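Local coordinates for glycoside hydrolase family 43 (Halothermothrix orenii, PDB 4QQS), which has alpha-L-arabinofuranosidase activity, folds as a five-bladed beta-propeller, and probably hydrolyses glycosidic bonds in plant polysaccharides such as xylan, at residues 20-29 against 41-51; 4-12 against 305-313. All coordinates share one frame; numbering follows the deposited sequence.

Contact 1 (20-29 against 41-51); sequences VLKHESRYYL and VWESPNLVDWE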
# COMPACT_ATOMS: atom_id res chain seq x y z
N VAL A 20 -4.32 6.36 -0.18
CA VAL A 20 -4.88 7.69 -0.34
C VAL A 20 -4.01 8.54 -1.23
O VAL A 20 -2.81 8.65 -1.00
CB VAL A 20 -5.11 8.39 1.00
CG1 VAL A 20 -5.54 9.84 0.80
CG2 VAL A 20 -6.14 7.63 1.82
N LEU A 21 -4.65 9.16 -2.21
CA LEU A 21 -4.04 10.20 -3.02
C LEU A 21 -4.74 11.53 -2.76
O LEU A 21 -5.96 11.63 -2.79
CB LEU A 21 -4.15 9.87 -4.51
CG LEU A 21 -3.45 10.89 -5.42
CD1 LEU A 21 -1.94 10.98 -5.14
CD2 LEU A 21 -3.71 10.54 -6.87
N LYS A 22 -3.94 12.55 -2.49
CA LYS A 22 -4.44 13.92 -2.42
C LYS A 22 -4.29 14.58 -3.79
O LYS A 22 -3.21 14.53 -4.37
CB LYS A 22 -3.66 14.72 -1.38
CG LYS A 22 -4.26 16.10 -1.13
CD LYS A 22 -3.49 16.90 -0.12
CE LYS A 22 -4.16 18.23 0.12
NZ LYS A 22 -3.39 19.08 1.07
N HIS A 23 -5.38 15.16 -4.30
CA HIS A 23 -5.34 15.87 -5.57
C HIS A 23 -6.31 17.04 -5.52
O HIS A 23 -7.49 16.86 -5.22
CB HIS A 23 -5.73 14.95 -6.74
CG HIS A 23 -5.41 15.55 -8.07
ND1 HIS A 23 -6.37 16.06 -8.92
CD2 HIS A 23 -4.22 15.74 -8.69
CE1 HIS A 23 -5.79 16.52 -10.01
NE2 HIS A 23 -4.48 16.34 -9.89
N GLU A 24 -5.82 18.24 -5.82
CA GLU A 24 -6.65 19.45 -5.89
C GLU A 24 -7.57 19.59 -4.68
O GLU A 24 -8.77 19.78 -4.80
CB GLU A 24 -7.40 19.51 -7.24
CG GLU A 24 -6.41 19.62 -8.41
CD GLU A 24 -7.05 19.87 -9.76
OE1 GLU A 24 -8.25 19.57 -9.93
OE2 GLU A 24 -6.32 20.33 -10.67
N SER A 25 -6.97 19.45 -3.51
CA SER A 25 -7.63 19.72 -2.22
C SER A 25 -8.68 18.67 -1.83
O SER A 25 -9.48 18.89 -0.91
CB SER A 25 -8.23 21.13 -2.18
OG SER A 25 -7.23 22.11 -2.38
N ARG A 26 -8.66 17.53 -2.51
CA ARG A 26 -9.53 16.43 -2.17
C ARG A 26 -8.66 15.18 -1.99
O ARG A 26 -7.58 15.07 -2.57
CB ARG A 26 -10.56 16.19 -3.28
CG ARG A 26 -11.36 17.40 -3.69
CD ARG A 26 -12.21 17.93 -2.57
NE ARG A 26 -13.11 16.92 -2.02
CZ ARG A 26 -14.14 17.20 -1.22
NH1 ARG A 26 -14.41 18.45 -0.87
NH2 ARG A 26 -14.89 16.20 -0.76
N TYR A 27 -9.16 14.27 -1.18
CA TYR A 27 -8.51 12.99 -0.93
C TYR A 27 -9.34 11.87 -1.50
O TYR A 27 -10.56 11.84 -1.34
CB TYR A 27 -8.34 12.78 0.57
CG TYR A 27 -7.46 13.81 1.23
CD1 TYR A 27 -7.99 14.98 1.73
CD2 TYR A 27 -6.09 13.61 1.34
CE1 TYR A 27 -7.19 15.93 2.34
CE2 TYR A 27 -5.27 14.54 1.95
CZ TYR A 27 -5.83 15.71 2.44
OH TYR A 27 -5.06 16.67 3.07
N TYR A 28 -8.64 10.93 -2.12
CA TYR A 28 -9.26 9.76 -2.75
C TYR A 28 -8.62 8.52 -2.17
O TYR A 28 -7.41 8.35 -2.24
CB TYR A 28 -9.07 9.81 -4.27
CG TYR A 28 -9.66 11.07 -4.84
CD1 TYR A 28 -11.00 11.13 -5.16
CD2 TYR A 28 -8.89 12.21 -5.01
CE1 TYR A 28 -11.56 12.29 -5.65
CE2 TYR A 28 -9.44 13.38 -5.50
CZ TYR A 28 -10.78 13.42 -5.82
OH TYR A 28 -11.33 14.59 -6.32
N LEU A 29 -9.46 7.69 -1.55
CA LEU A 29 -9.04 6.44 -0.95
C LEU A 29 -9.48 5.30 -1.85
O LEU A 29 -10.65 5.20 -2.20
CB LEU A 29 -9.71 6.30 0.42
CG LEU A 29 -9.78 4.90 1.04
CD1 LEU A 29 -8.42 4.54 1.50
CD2 LEU A 29 -10.76 4.82 2.18
N VAL A 41 -13.71 3.48 -4.48
CA VAL A 41 -13.08 4.74 -4.13
C VAL A 41 -14.00 5.51 -3.19
O VAL A 41 -15.21 5.52 -3.36
CB VAL A 41 -12.70 5.57 -5.39
CG1 VAL A 41 -13.93 5.88 -6.25
CG2 VAL A 41 -11.93 6.83 -5.01
N TRP A 42 -13.38 6.14 -2.18
CA TRP A 42 -14.05 7.03 -1.25
C TRP A 42 -13.37 8.39 -1.35
O TRP A 42 -12.17 8.49 -1.62
CB TRP A 42 -13.94 6.52 0.19
CG TRP A 42 -14.57 5.20 0.50
CD1 TRP A 42 -15.73 5.01 1.20
CD2 TRP A 42 -14.08 3.88 0.18
NE1 TRP A 42 -15.99 3.67 1.34
CE2 TRP A 42 -15.00 2.95 0.73
CE3 TRP A 42 -12.95 3.39 -0.48
CZ2 TRP A 42 -14.84 1.58 0.62
CZ3 TRP A 42 -12.79 2.02 -0.58
CH2 TRP A 42 -13.73 1.13 -0.04
N GLU A 43 -14.14 9.44 -1.09
CA GLU A 43 -13.62 10.80 -1.16
C GLU A 43 -13.77 11.51 0.18
O GLU A 43 -14.75 11.28 0.91
CB GLU A 43 -14.36 11.58 -2.25
CG GLU A 43 -13.75 12.94 -2.53
CD GLU A 43 -14.54 13.74 -3.55
OE1 GLU A 43 -14.96 13.16 -4.56
OE2 GLU A 43 -14.73 14.95 -3.33
N SER A 44 -12.82 12.39 0.50
CA SER A 44 -12.86 13.20 1.72
C SER A 44 -12.22 14.55 1.47
O SER A 44 -11.26 14.65 0.72
CB SER A 44 -12.07 12.49 2.82
OG SER A 44 -11.98 13.28 3.99
N PRO A 45 -12.68 15.59 2.17
CA PRO A 45 -11.99 16.88 2.12
C PRO A 45 -10.94 17.02 3.22
O PRO A 45 -10.16 17.97 3.21
CB PRO A 45 -13.12 17.88 2.36
CG PRO A 45 -14.03 17.16 3.30
CD PRO A 45 -13.99 15.71 2.85
N ASN A 46 -10.94 16.11 4.19
CA ASN A 46 -10.20 16.35 5.43
C ASN A 46 -9.53 15.13 6.07
O ASN A 46 -8.94 15.27 7.14
CB ASN A 46 -11.11 17.03 6.46
CG ASN A 46 -12.33 16.19 6.81
OD1 ASN A 46 -12.40 15.01 6.46
ND2 ASN A 46 -13.30 16.79 7.49
N LEU A 47 -9.61 13.98 5.41
CA LEU A 47 -9.07 12.69 5.87
C LEU A 47 -9.90 12.01 6.95
O LEU A 47 -9.61 10.88 7.35
CB LEU A 47 -7.60 12.77 6.30
CG LEU A 47 -6.59 13.04 5.19
CD1 LEU A 47 -5.25 13.44 5.78
CD2 LEU A 47 -6.44 11.83 4.29
N VAL A 48 -10.96 12.69 7.41
CA VAL A 48 -11.76 12.22 8.54
C VAL A 48 -13.14 11.75 8.11
O VAL A 48 -13.59 10.66 8.47
CB VAL A 48 -11.89 13.32 9.60
CG1 VAL A 48 -12.72 12.84 10.78
CG2 VAL A 48 -10.50 13.75 10.07
N ASP A 49 -13.82 12.58 7.32
CA ASP A 49 -15.16 12.28 6.84
C ASP A 49 -15.05 11.72 5.43
O ASP A 49 -14.47 12.36 4.56
CB ASP A 49 -16.01 13.56 6.83
CG ASP A 49 -16.01 14.25 8.17
OD1 ASP A 49 -16.29 13.57 9.18
OD2 ASP A 49 -15.70 15.46 8.22
N TRP A 50 -15.59 10.52 5.22
CA TRP A 50 -15.42 9.78 3.97
C TRP A 50 -16.76 9.41 3.36
O TRP A 50 -17.69 9.00 4.07
CB TRP A 50 -14.62 8.50 4.18
CG TRP A 50 -13.21 8.78 4.55
CD1 TRP A 50 -12.70 8.87 5.81
CD2 TRP A 50 -12.11 9.02 3.65
NE1 TRP A 50 -11.36 9.16 5.76
CE2 TRP A 50 -10.98 9.26 4.44
CE3 TRP A 50 -11.99 9.08 2.26
CZ2 TRP A 50 -9.73 9.52 3.88
CZ3 TRP A 50 -10.76 9.36 1.71
CH2 TRP A 50 -9.64 9.59 2.52
N GLU A 51 -16.85 9.54 2.03
CA GLU A 51 -18.05 9.18 1.30
C GLU A 51 -17.70 8.20 0.18
O GLU A 51 -16.79 8.43 -0.61
CB GLU A 51 -18.80 10.42 0.80
CG GLU A 51 -18.04 11.26 -0.17
CD GLU A 51 -18.81 12.49 -0.62
OE1 GLU A 51 -20.06 12.49 -0.58
OE2 GLU A 51 -18.15 13.45 -1.05
O HOH W 1 -8.74 19.64 1.65
O HOH W 2 -14.02 14.60 -6.77

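Contact 2 (4-12 against 305-313); sequences TYTNPVGGI and TRSPQPGPR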
# COMPACT_ATOMS: atom_id res chain seq x y z
N THR A 4 -11.75 17.28 15.82
CA THR A 4 -10.97 16.07 16.10
C THR A 4 -11.35 14.89 15.21
O THR A 4 -12.32 14.96 14.45
CB THR A 4 -11.18 15.60 17.55
OG1 THR A 4 -12.55 15.22 17.73
CG2 THR A 4 -10.82 16.71 18.53
N TYR A 5 -10.59 13.80 15.32
CA TYR A 5 -10.97 12.52 14.71
C TYR A 5 -10.76 11.39 15.72
O TYR A 5 -9.94 11.49 16.62
CB TYR A 5 -10.18 12.25 13.42
CG TYR A 5 -8.74 11.82 13.61
CD1 TYR A 5 -8.40 10.49 13.78
CD2 TYR A 5 -7.71 12.76 13.59
CE1 TYR A 5 -7.07 10.10 13.94
CE2 TYR A 5 -6.38 12.37 13.74
CZ TYR A 5 -6.07 11.04 13.92
OH TYR A 5 -4.76 10.67 14.07
N THR A 6 -11.51 10.30 15.54
CA THR A 6 -11.32 9.08 16.30
C THR A 6 -11.28 7.94 15.31
O THR A 6 -12.21 7.76 14.53
CB THR A 6 -12.46 8.84 17.32
OG1 THR A 6 -12.55 9.95 18.22
CG2 THR A 6 -12.22 7.58 18.13
N ASN A 7 -10.19 7.17 15.33
CA ASN A 7 -10.10 5.99 14.50
C ASN A 7 -11.09 4.93 14.97
O ASN A 7 -11.43 4.89 16.15
CB ASN A 7 -8.70 5.39 14.57
CG ASN A 7 -7.70 6.14 13.73
OD1 ASN A 7 -8.00 6.53 12.59
ND2 ASN A 7 -6.50 6.31 14.26
N PRO A 8 -11.53 4.06 14.06
CA PRO A 8 -11.24 4.08 12.62
C PRO A 8 -12.04 5.17 11.90
O PRO A 8 -13.23 5.28 12.10
CB PRO A 8 -11.71 2.69 12.16
CG PRO A 8 -11.79 1.87 13.40
CD PRO A 8 -12.22 2.83 14.46
N VAL A 9 -11.39 5.97 11.05
CA VAL A 9 -12.06 7.09 10.40
C VAL A 9 -12.90 6.65 9.21
O VAL A 9 -12.46 5.86 8.38
CB VAL A 9 -11.07 8.20 9.96
CG1 VAL A 9 -10.45 8.87 11.17
CG2 VAL A 9 -10.01 7.67 9.01
N GLY A 10 -14.13 7.15 9.15
CA GLY A 10 -15.00 6.90 8.03
C GLY A 10 -15.90 5.69 8.17
O GLY A 10 -16.81 5.51 7.35
N GLY A 11 -15.62 4.84 9.15
CA GLY A 11 -16.41 3.64 9.35
C GLY A 11 -16.39 2.72 8.16
O GLY A 11 -17.37 2.04 7.86
N ILE A 12 -15.25 2.68 7.47
CA ILE A 12 -15.10 1.87 6.28
C ILE A 12 -14.58 0.50 6.68
O ILE A 12 -13.46 0.39 7.17
CB ILE A 12 -14.13 2.53 5.30
CG1 ILE A 12 -14.63 3.91 4.88
CG2 ILE A 12 -13.93 1.65 4.08
CD1 ILE A 12 -13.59 4.74 4.19
N THR A 305 -3.77 5.12 17.43
CA THR A 305 -4.71 5.73 18.36
C THR A 305 -6.14 5.25 18.12
O THR A 305 -6.52 4.89 17.01
CB THR A 305 -4.73 7.26 18.27
OG1 THR A 305 -5.25 7.67 17.00
CG2 THR A 305 -3.35 7.84 18.48
N ARG A 306 -6.91 5.27 19.21
CA ARG A 306 -8.35 5.03 19.16
C ARG A 306 -9.07 5.94 20.14
O ARG A 306 -10.03 5.53 20.79
CB ARG A 306 -8.66 3.59 19.54
CG ARG A 306 -8.34 2.62 18.46
CD ARG A 306 -9.36 2.70 17.38
NE ARG A 306 -10.00 1.41 17.18
CZ ARG A 306 -9.68 0.54 16.23
NH1 ARG A 306 -8.70 0.81 15.35
NH2 ARG A 306 -10.34 -0.60 16.14
N SER A 307 -8.58 7.16 20.27
CA SER A 307 -9.19 8.18 21.11
C SER A 307 -9.14 9.48 20.32
O SER A 307 -8.41 9.56 19.34
CB SER A 307 -8.41 8.32 22.41
OG SER A 307 -7.06 8.64 22.16
N PRO A 308 -9.91 10.49 20.73
CA PRO A 308 -9.95 11.72 19.95
C PRO A 308 -8.59 12.40 19.78
O PRO A 308 -7.88 12.63 20.77
CB PRO A 308 -10.90 12.61 20.76
CG PRO A 308 -11.77 11.65 21.48
CD PRO A 308 -10.88 10.51 21.84
N GLN A 309 -8.25 12.73 18.53
CA GLN A 309 -6.99 13.37 18.18
C GLN A 309 -7.29 14.67 17.47
O GLN A 309 -8.32 14.78 16.81
CB GLN A 309 -6.19 12.50 17.22
CG GLN A 309 -5.88 11.12 17.73
CD GLN A 309 -5.00 11.12 18.95
OE1 GLN A 309 -3.93 11.73 18.97
NE2 GLN A 309 -5.45 10.43 19.99
N PRO A 310 -6.38 15.65 17.56
CA PRO A 310 -6.56 16.88 16.77
C PRO A 310 -6.72 16.56 15.29
O PRO A 310 -6.00 15.72 14.74
CB PRO A 310 -5.28 17.66 17.03
CG PRO A 310 -4.80 17.18 18.35
CD PRO A 310 -5.16 15.72 18.37
N GLY A 311 -7.68 17.21 14.65
CA GLY A 311 -7.94 16.98 13.24
C GLY A 311 -6.71 17.26 12.38
O GLY A 311 -5.88 18.08 12.75
N PRO A 312 -6.59 16.57 11.24
CA PRO A 312 -5.49 16.90 10.32
C PRO A 312 -5.44 18.40 10.04
O PRO A 312 -6.48 18.99 9.76
CB PRO A 312 -5.84 16.08 9.07
CG PRO A 312 -6.57 14.90 9.61
CD PRO A 312 -7.41 15.46 10.73
N ARG A 313 -4.27 19.00 10.16
CA ARG A 313 -4.16 20.46 10.13
C ARG A 313 -4.69 21.04 8.83
O ARG A 313 -4.38 20.58 7.74
CB ARG A 313 -2.72 20.91 10.39
CG ARG A 313 -2.30 20.80 11.87
CD ARG A 313 -0.80 21.03 12.08
NE ARG A 313 -0.41 22.18 11.29
CZ ARG A 313 -0.53 23.44 11.64
NH1 ARG A 313 -0.85 23.77 12.89
NH2 ARG A 313 -0.27 24.37 10.75
O HOH W 3 -8.03 7.85 17.16

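Contact 1 (20-29 against 41-51)
Leu47 lies over one face of the Tyr27 ring, its CG 3.8 Å from the ring centroid and 9° off the ring normal, a CH-pi contact that a branched aliphatic side chain suits because both methyls spread across the flat surface. The weakly positive C-H edge of this ring suits the carbonyl oxygens of Ser44 and Pro45 near its plane, while Tyr27 OH is hydrogen-bonded to Val261 O. The Trp50 indole is sandwiched: Ser44 CB covers one face, and Leu29 the opposite one, with Leu29 CB 3.5 Å from Trp50 CZ3. Leu29 O sits at the edge of the Trp42 ring, 3.4 Å from Trp42 CE3.

Beneath these groups runs the antiparallel hairpin of strands 26-32 and 38-44, the middle pair of a four-stranded blade of the five-bladed propeller. Tyr27 with Ser44 and Leu29 with Trp42 are its hydrogen-bonded pairs, the straightest bond being Leu29 N to Trp42 O (2.8 Å, 172°); Tyr28 and Glu43 form the non-hydrogen-bonded pair between them.

On the other face of the sheet, Glu43 has CG anti to its backbone N (chi1 -172°) and extends alongside Tyr28. Its OE2 makes a salt bridge to Arg26 NH2 at 2.9 Å and lies equally close to Arg26 NE, with guanidinium and carboxylate planes nearly perpendicular; OE1 pairs with Lys53 and accepts a hydrogen bond from a water that also bonds Tyr28 OH. Bends at chi2 and chi3 fold Arg26 back so that Pro45 CB covers one guanidinium face. Beyond the strand, Ser44 OG accepts from Asn46 N at 3.0 Å in an ST turn and donates to Asp49 O at 2.7 Å, while Asn46 OD1 receives both Val48 N and Asp49 N, fixing the loop that presents Leu47 and Trp50.

Contact 2 (4-12 against 305-313)
Where the two ends of the propeller chain meet, the loop leading into the first blade pairs with the loop leaving the last one through a single antiparallel bridge, the hydrogen-bonded pair Tyr5-Gln309. Tyr5 N donates to Gln309 O at 2.9 Å and Gln309 N to Tyr5 O at 2.8 Å. With CG held between its backbone N and carbonyl carbon (chi1 75°), the Tyr5 ring turns one face to Gln309, whose CB makes a CH-pi contact 3.8 Å from the ring centroid; Pro310 O lies at the edge, and Tyr5 OH is hydrogen-bonded to Asp290 OD1 on strand 285-295. Replacing Tyr5 by an alanine would probably leave Gln309 CB without its aromatic cover and Asp290 without this hydroxyl partner.

Further along, Asn7 ND2 donates to Thr305 O at 3.1 Å, approaching from above the carbonyl plane, and also bonds Ile289 O. A water accepts from Asn7 N at 2.9 Å and donates to Ser307 O and to Thr305 OG1, itself hydrogen-bonded to Asp290, bridging the loops where their backbones do not pair directly. Pro8, preceded by a cis peptide, sets CG over the centre of the Arg306 guanidinium, 3.8 Å from Arg306 CZ. Backbone, amide and water bonds thus carry most of the polar linkage, so the two loops are joined without any charge pair between them.

How the contacts relate
Contact 1 is nested along the chain within the loop that contact 2 closes: residues 4-12 come first, the hairpin of the first blade follows, and 305-313 arrives after the last blade's strand 298-302. The contact centres are 14 Å apart, on the same side of the chain's centre, and they touch. Ile12 packs against Leu29 and Trp42, while Pro312 rests on Asn46 and Val48, so both chain ends lie against the first blade. First and last blades each draw all their strands from one end of the chain, so loop and side-chain contacts, not a shared strand, close the ring here. The first blade's hairpin brings Leu29 within about 8 Å, side chain to side chain, of the predicted proton acceptor Asp17; contact 2 lies away from the annotated sites.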